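Local coordinates for protein sulfate transporter 4.1, chloroplastic (Arabidopsis thaliana, PDB 7LHV) that moves sulfate across the membrane together with protons, as an SLC26 family symporter that may help regulate sulfate assimilation, at residues Leu181-Gly186 against Ser322-Phe327; Gly165-Asn170 against Ile175-Leu180; Asn498-Val503 against Gly509-Arg514. All coordinates share one frame; numbering follows the deposited sequence.

Contact 1: residues Leu181-Gly186 against Ser322-Phe327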
# COMPACT_ATOMS: atom_id res chain seq x y z
N LEU A 181 8.18 -3.19 26.06
CA LEU A 181 8.00 -3.62 24.68
C LEU A 181 7.06 -4.80 24.60
O LEU A 181 6.22 -4.88 23.70
CB LEU A 181 9.36 -3.96 24.07
CG LEU A 181 9.41 -4.14 22.56
CD1 LEU A 181 8.91 -2.90 21.88
CD2 LEU A 181 10.83 -4.43 22.12
N ALA A 182 7.18 -5.74 25.54
CA ALA A 182 6.25 -6.87 25.57
C ALA A 182 4.83 -6.41 25.82
O ALA A 182 3.89 -6.91 25.19
CB ALA A 182 6.69 -7.88 26.64
N LEU A 183 4.64 -5.46 26.75
CA LEU A 183 3.30 -4.95 27.02
C LEU A 183 2.71 -4.26 25.79
O LEU A 183 1.53 -4.45 25.46
CB LEU A 183 3.33 -3.99 28.20
CG LEU A 183 2.00 -3.29 28.51
CD1 LEU A 183 0.97 -4.29 28.96
CD2 LEU A 183 2.20 -2.21 29.55
N LEU A 184 3.51 -3.44 25.11
CA LEU A 184 3.03 -2.76 23.91
C LEU A 184 2.69 -3.75 22.81
O LEU A 184 1.69 -3.59 22.10
CB LEU A 184 4.07 -1.75 23.43
CG LEU A 184 4.37 -0.59 24.37
CD1 LEU A 184 5.57 0.19 23.87
CD2 LEU A 184 3.17 0.32 24.51
N VAL A 185 3.52 -4.78 22.64
CA VAL A 185 3.25 -5.81 21.64
C VAL A 185 1.95 -6.52 21.97
O VAL A 185 1.13 -6.78 21.08
CB VAL A 185 4.43 -6.78 21.54
CG1 VAL A 185 4.00 -8.06 20.84
CG2 VAL A 185 5.58 -6.14 20.79
N GLY A 186 1.74 -6.86 23.24
CA GLY A 186 0.50 -7.52 23.62
C GLY A 186 -0.72 -6.66 23.37
O GLY A 186 -1.75 -7.15 22.90
N SER A 322 4.68 -6.76 38.79
CA SER A 322 5.20 -5.40 38.78
C SER A 322 4.77 -4.73 37.49
O SER A 322 5.08 -5.22 36.40
CB SER A 322 6.73 -5.39 38.90
OG SER A 322 7.14 -5.79 40.20
N PHE A 323 4.05 -3.61 37.61
CA PHE A 323 3.71 -2.82 36.44
C PHE A 323 4.97 -2.19 35.85
O PHE A 323 5.92 -1.91 36.58
CB PHE A 323 2.71 -1.73 36.80
CG PHE A 323 1.27 -2.14 36.66
CD1 PHE A 323 0.62 -2.00 35.45
CD2 PHE A 323 0.58 -2.66 37.73
CE1 PHE A 323 -0.71 -2.37 35.31
CE2 PHE A 323 -0.75 -3.03 37.61
CZ PHE A 323 -1.39 -2.89 36.39
N PRO A 324 5.00 -1.97 34.54
CA PRO A 324 6.15 -1.27 33.94
C PRO A 324 6.26 0.16 34.47
O PRO A 324 5.26 0.81 34.76
CB PRO A 324 5.83 -1.29 32.44
CG PRO A 324 4.90 -2.45 32.27
CD PRO A 324 4.08 -2.49 33.52
N ARG A 325 7.50 0.63 34.60
CA ARG A 325 7.76 1.96 35.13
C ARG A 325 8.42 2.90 34.13
O ARG A 325 8.72 4.05 34.49
CB ARG A 325 8.65 1.88 36.38
CG ARG A 325 7.89 1.65 37.67
CD ARG A 325 7.77 0.18 37.99
NE ARG A 325 9.07 -0.49 37.96
CZ ARG A 325 9.92 -0.52 38.97
NH1 ARG A 325 9.64 0.06 40.13
NH2 ARG A 325 11.08 -1.16 38.83
N SER A 326 8.67 2.47 32.90
CA SER A 326 9.39 3.26 31.91
C SER A 326 8.50 3.64 30.74
O SER A 326 8.90 3.55 29.58
CB SER A 326 10.63 2.52 31.42
OG SER A 326 11.68 2.59 32.37
N PHE A 327 7.28 4.09 31.03
CA PHE A 327 6.37 4.51 29.97
C PHE A 327 6.90 5.71 29.19
O PHE A 327 6.40 5.99 28.10
CB PHE A 327 5.00 4.84 30.56
CG PHE A 327 4.09 3.65 30.67
CD1 PHE A 327 3.33 3.25 29.59
CD2 PHE A 327 4.00 2.94 31.86
CE1 PHE A 327 2.49 2.15 29.69
CE2 PHE A 327 3.16 1.85 31.96
CZ PHE A 327 2.41 1.46 30.88
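From the helix side, L183 makes this contact: one of its methyls, CD2, reaches both P324 and F327 in the loop 322-327. It stands 3.8 Å from CG of P324 and 3.9 Å from CZ of F327, so the helix side chain meets the outer corner of the proline ring and the far end of the phenylalanine ring together. The torsion that makes this possible is chi1 of L183 at 175°, which sets CG anti to the backbone nitrogen and sends the isobutyl group outward from the helix to the loop. The leucine runs at about a right angle to both partners, and its methyl approaches the F327 ring obliquely. The backbones stay well apart, with CA of L183 and CA of P324 8.3 Å from each other, so side chains do all the touching.

In the fold, 181-186 is a piece of helix 173-194, in a predicted transmembrane span, and 322-327 belongs to the long connection between helices 284-300 and 330-358. The same helix also packs on its neighbours: A182 and L183 touch S380 of helix 365-381, and L184 rests on L333 of helix 330-358. The loop meets the helix at the surface of the protein, where F327 lies.

The touching groups are a leucine methyl, a proline methylene and an aromatic carbon, and together they bury a modest area. This apolar touch relies on dispersion and shape and has little directionality of its own; the directional link between loop and helix comes from OG of S326, hydrogen-bonded to E176.

Contact 2: residues Gly165-Asn170 against Ile175-Leu180; sequences GIADTN and IELAIL
Between I166 and A167 the backbone gives up its helix: I166 closes helix 153-166, and A167, at phi -108° and psi 139°, is the first residue to leave helical values. Facing them, 175-180 is regular helix, with the amide of I179 bonded to O of I175 at 3.0 Å and the amide of L180 to O of E176 at 2.9 Å. The closest alpha carbons across the pair, those of A167 and L177, are 8.7 Å apart, which leaves room for one layer of side chains.

L177 fills that layer from the helix side. Its CD1 methyl lies 3.6 Å from CG2 of I166, the branch methyl rather than the longer arm ending in CD1, and 4.2 Å from CB of A167. In I166 the CG2 methyl is anti to the backbone nitrogen, which brings it against CD1 of L177; the two side chains cross obliquely.

Within the sulfate permease membrane domain, 153-166 and 173-194 are two consecutive helices joined by a short turn, consistent with a helical hairpin, and the end of the first packs on the early part of the second. L177 also touches L163, one turn back on the first helix, and both I166 and L177 lie against L333 of helix 330-358 and H329 just ahead of it.

Within the turn, D168 turns its carboxylate onto the backbone of the next residue, where OD1 accepts the amide of T169 at 2.6 Å. The donor comes in from above the carboxylate plane, 50° out of it. A second, weak hydrogen bond joins O of A167 to NE2 of H174, in the first turn of helix 173-194.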
# COMPACT_ATOMS: atom_id res chain seq x y z
N GLY A 165 19.48 0.46 20.21
CA GLY A 165 19.21 1.78 19.67
C GLY A 165 18.78 2.79 20.72
O GLY A 165 18.94 3.99 20.50
N ILE A 166 18.25 2.32 21.85
CA ILE A 166 17.85 3.24 22.91
C ILE A 166 18.90 3.27 24.03
O ILE A 166 19.49 4.31 24.31
CB ILE A 166 16.47 2.87 23.47
CG1 ILE A 166 15.41 3.03 22.39
CG2 ILE A 166 16.14 3.73 24.68
CD1 ILE A 166 14.02 2.68 22.85
N ALA A 167 19.14 2.12 24.67
CA ALA A 167 20.03 2.04 25.82
C ALA A 167 21.32 1.33 25.44
O ALA A 167 21.31 0.34 24.70
CB ALA A 167 19.35 1.30 26.98
N ASP A 168 22.44 1.85 25.95
CA ASP A 168 23.75 1.33 25.56
C ASP A 168 24.27 0.26 26.52
O ASP A 168 24.48 -0.89 26.11
CB ASP A 168 24.75 2.49 25.44
CG ASP A 168 24.78 3.37 26.68
OD1 ASP A 168 23.98 3.12 27.60
OD2 ASP A 168 25.61 4.30 26.72
N THR A 169 24.48 0.61 27.79
CA THR A 169 25.07 -0.32 28.75
C THR A 169 24.43 -0.20 30.13
O THR A 169 25.07 -0.51 31.14
CB THR A 169 26.58 -0.10 28.88
OG1 THR A 169 26.86 1.31 28.96
CG2 THR A 169 27.32 -0.69 27.68
N ASN A 170 23.17 0.25 30.19
CA ASN A 170 22.53 0.41 31.49
C ASN A 170 22.35 -0.92 32.20
O ASN A 170 22.58 -1.02 33.41
CB ASN A 170 21.18 1.11 31.32
CG ASN A 170 21.32 2.56 30.94
OD1 ASN A 170 22.33 3.20 31.23
ND2 ASN A 170 20.29 3.11 30.29
N ILE A 175 16.04 -4.02 30.88
CA ILE A 175 15.00 -4.92 31.37
C ILE A 175 13.63 -4.24 31.31
O ILE A 175 12.65 -4.81 30.82
CB ILE A 175 15.33 -5.39 32.79
CG1 ILE A 175 16.55 -6.32 32.76
CG2 ILE A 175 14.14 -6.07 33.42
CD1 ILE A 175 17.27 -6.42 34.08
N GLU A 176 13.56 -3.01 31.83
CA GLU A 176 12.29 -2.28 31.82
C GLU A 176 11.83 -2.00 30.40
O GLU A 176 10.64 -2.07 30.10
CB GLU A 176 12.42 -0.98 32.61
CG GLU A 176 12.76 -1.18 34.07
CD GLU A 176 12.84 0.13 34.83
OE1 GLU A 176 12.61 1.19 34.22
OE2 GLU A 176 13.14 0.10 36.04
N LEU A 177 12.77 -1.67 29.51
CA LEU A 177 12.41 -1.43 28.11
C LEU A 177 11.88 -2.70 27.45
O LEU A 177 10.91 -2.64 26.69
CB LEU A 177 13.61 -0.88 27.35
CG LEU A 177 13.87 0.61 27.51
CD1 LEU A 177 15.21 0.99 26.90
CD2 LEU A 177 12.75 1.40 26.87
N ALA A 178 12.49 -3.85 27.74
CA ALA A 178 12.01 -5.10 27.16
C ALA A 178 10.62 -5.45 27.68
O ALA A 178 9.75 -5.90 26.92
CB ALA A 178 12.99 -6.23 27.46
N ILE A 179 10.38 -5.26 28.98
CA ILE A 179 9.07 -5.55 29.55
C ILE A 179 8.01 -4.62 28.97
O ILE A 179 6.89 -5.04 28.63
CB ILE A 179 9.13 -5.48 31.08
CG1 ILE A 179 10.04 -6.57 31.62
CG2 ILE A 179 7.74 -5.61 31.68
CD1 ILE A 179 10.44 -6.37 33.06
N LEU A 180 8.34 -3.33 28.85
CA LEU A 180 7.40 -2.39 28.23
C LEU A 180 7.15 -2.74 26.78
O LEU A 180 6.02 -2.60 26.28
CB LEU A 180 7.94 -0.97 28.35
CG LEU A 180 7.14 0.11 27.62
CD1 LEU A 180 5.82 0.37 28.33
CD2 LEU A 180 7.95 1.38 27.50

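Contact 3: residues Asn498-Val503 against Gly509-Arg514; sequences NPHIAV and GTTVYR
Chi1 of T511, at -43°, leaves its OG1 beside its own backbone nitrogen, where the hydroxyl meets A502; chi1 of Y513, at -62°, swings the phenol back to V503. Strand 501-504 is an edge, within this chain, of the STAS domain's mixed sheet, which it forms with 527-533, 569-575 and 603-606, and 509-514 is part of the loop that follows. The run from CA of H500 to CA of V503 and that from CA of T510 to CA of Y513 lie 94° apart.

V503 gives most to the contact. Its CG2 methyl approaches the tyrosine obliquely, 3.6 Å from OH and 4.0 Å from CE2 of Y513. Its carbonyl oxygen points into the loop, where the amide of V512 reaches it in a weak hydrogen bond of 3.4 Å, with an N-H...O angle of 146°. Both methyls of V512 pack beside the oxygen that its own amide reaches.

Next to it, OG1 of T511 lies 3.2 Å from CB of A502, a packing contact between a hydroxyl and a methyl. The partner strand 527-533 backs this pair, since R532 touches the side chains of both A502 and T511, and on another side V503 packs on Y552 of helix 542-560.

H500 stands at the margin, where it also packs against T580 of the second subunit. ND1 of its ring is hydrogen-bonded to OD2 of D534, while the ring's CE1 edge faces the loop, with OG1 of T511 close to the ring plane and 4.0 Å from CE1.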
# COMPACT_ATOMS: atom_id res chain seq x y z
N ASN A 498 -3.46 -3.02 -13.27
CA ASN A 498 -3.36 -3.57 -14.63
C ASN A 498 -4.29 -4.77 -14.77
O ASN A 498 -3.83 -5.91 -14.89
CB ASN A 498 -1.92 -3.95 -14.96
CG ASN A 498 -1.00 -2.75 -15.02
OD1 ASN A 498 -1.39 -1.68 -15.47
ND2 ASN A 498 0.23 -2.94 -14.57
N PRO A 499 -5.60 -4.55 -14.76
CA PRO A 499 -6.53 -5.66 -14.94
C PRO A 499 -6.50 -6.20 -16.36
O PRO A 499 -6.13 -5.51 -17.31
CB PRO A 499 -7.89 -5.04 -14.61
CG PRO A 499 -7.72 -3.62 -14.97
CD PRO A 499 -6.31 -3.26 -14.62
N HIS A 500 -6.90 -7.46 -16.49
CA HIS A 500 -6.94 -8.10 -17.79
C HIS A 500 -8.23 -7.73 -18.51
O HIS A 500 -9.32 -7.84 -17.94
CB HIS A 500 -6.83 -9.62 -17.65
CG HIS A 500 -6.68 -10.34 -18.95
ND1 HIS A 500 -7.68 -11.14 -19.47
CD2 HIS A 500 -5.66 -10.38 -19.84
CE1 HIS A 500 -7.27 -11.65 -20.62
NE2 HIS A 500 -6.05 -11.20 -20.87
N ILE A 501 -8.11 -7.30 -19.76
CA ILE A 501 -9.24 -6.93 -20.59
C ILE A 501 -9.17 -7.75 -21.87
O ILE A 501 -8.13 -7.78 -22.54
CB ILE A 501 -9.25 -5.42 -20.90
CG1 ILE A 501 -9.69 -4.63 -19.67
CG2 ILE A 501 -10.14 -5.12 -22.08
CD1 ILE A 501 -9.59 -3.14 -19.83
N ALA A 502 -10.27 -8.41 -22.21
CA ALA A 502 -10.30 -9.37 -23.30
C ALA A 502 -11.16 -8.85 -24.45
O ALA A 502 -12.28 -8.38 -24.23
CB ALA A 502 -10.83 -10.72 -22.84
N VAL A 503 -10.63 -8.95 -25.67
CA VAL A 503 -11.37 -8.61 -26.87
C VAL A 503 -11.99 -9.91 -27.38
O VAL A 503 -11.31 -10.77 -27.92
CB VAL A 503 -10.47 -7.96 -27.93
CG1 VAL A 503 -11.25 -7.72 -29.21
CG2 VAL A 503 -9.90 -6.66 -27.39
N GLY A 509 -17.77 -16.92 -27.06
CA GLY A 509 -16.33 -17.10 -27.08
C GLY A 509 -15.63 -16.31 -25.99
O GLY A 509 -16.26 -15.80 -25.07
N THR A 510 -14.31 -16.21 -26.12
CA THR A 510 -13.47 -15.59 -25.10
C THR A 510 -12.31 -14.92 -25.82
O THR A 510 -12.38 -14.67 -27.03
CB THR A 510 -13.04 -16.62 -24.05
OG1 THR A 510 -12.17 -16.01 -23.09
CG2 THR A 510 -12.34 -17.80 -24.70
N THR A 511 -11.25 -14.60 -25.08
CA THR A 511 -10.13 -13.84 -25.62
C THR A 511 -9.65 -14.43 -26.93
O THR A 511 -9.47 -15.65 -27.06
CB THR A 511 -8.98 -13.81 -24.61
OG1 THR A 511 -9.51 -13.58 -23.30
CG2 THR A 511 -8.00 -12.71 -24.96
N VAL A 512 -9.46 -13.57 -27.93
CA VAL A 512 -8.98 -14.01 -29.23
C VAL A 512 -7.46 -14.08 -29.31
O VAL A 512 -6.93 -14.78 -30.18
CB VAL A 512 -9.51 -13.10 -30.35
CG1 VAL A 512 -11.02 -13.07 -30.34
CG2 VAL A 512 -8.95 -11.69 -30.20
N TYR A 513 -6.75 -13.37 -28.43
CA TYR A 513 -5.30 -13.31 -28.54
C TYR A 513 -4.66 -14.66 -28.23
O TYR A 513 -3.76 -15.10 -28.94
CB TYR A 513 -4.75 -12.22 -27.61
CG TYR A 513 -5.25 -10.83 -27.94
CD1 TYR A 513 -4.89 -10.21 -29.13
CD2 TYR A 513 -6.08 -10.15 -27.07
CE1 TYR A 513 -5.34 -8.94 -29.44
CE2 TYR A 513 -6.53 -8.87 -27.37
CZ TYR A 513 -6.16 -8.28 -28.55
OH TYR A 513 -6.61 -7.02 -28.86
N ARG A 514 -5.11 -15.32 -27.17
CA ARG A 514 -4.47 -16.55 -26.73
C ARG A 514 -5.43 -17.71 -26.55
O ARG A 514 -5.06 -18.86 -26.83
CB ARG A 514 -3.72 -16.31 -25.41

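In the fold
Contacts 1 and 2 are neighbours in the membrane domain, their centres 11 Å apart, and share helix 173-194: contact 2 uses its early turns, contact 1 the turns that follow. They also touch directly. S326 in the loop of contact 1 probably hydrogen-bonds through OG to OE1 of E176 in contact 2, and F327 packs on L180. One helix thus meets the preceding helix and a loop from much later in the sequence. Contact 3 comes last along the chain, on the opposite side of the chain's centre, 55 Å and 58 Å from the other two, centre to centre. Contacts 1 and 2 thus join neighbouring parts of the membrane domain, while contact 3 lies within the separate STAS domain and touches neither.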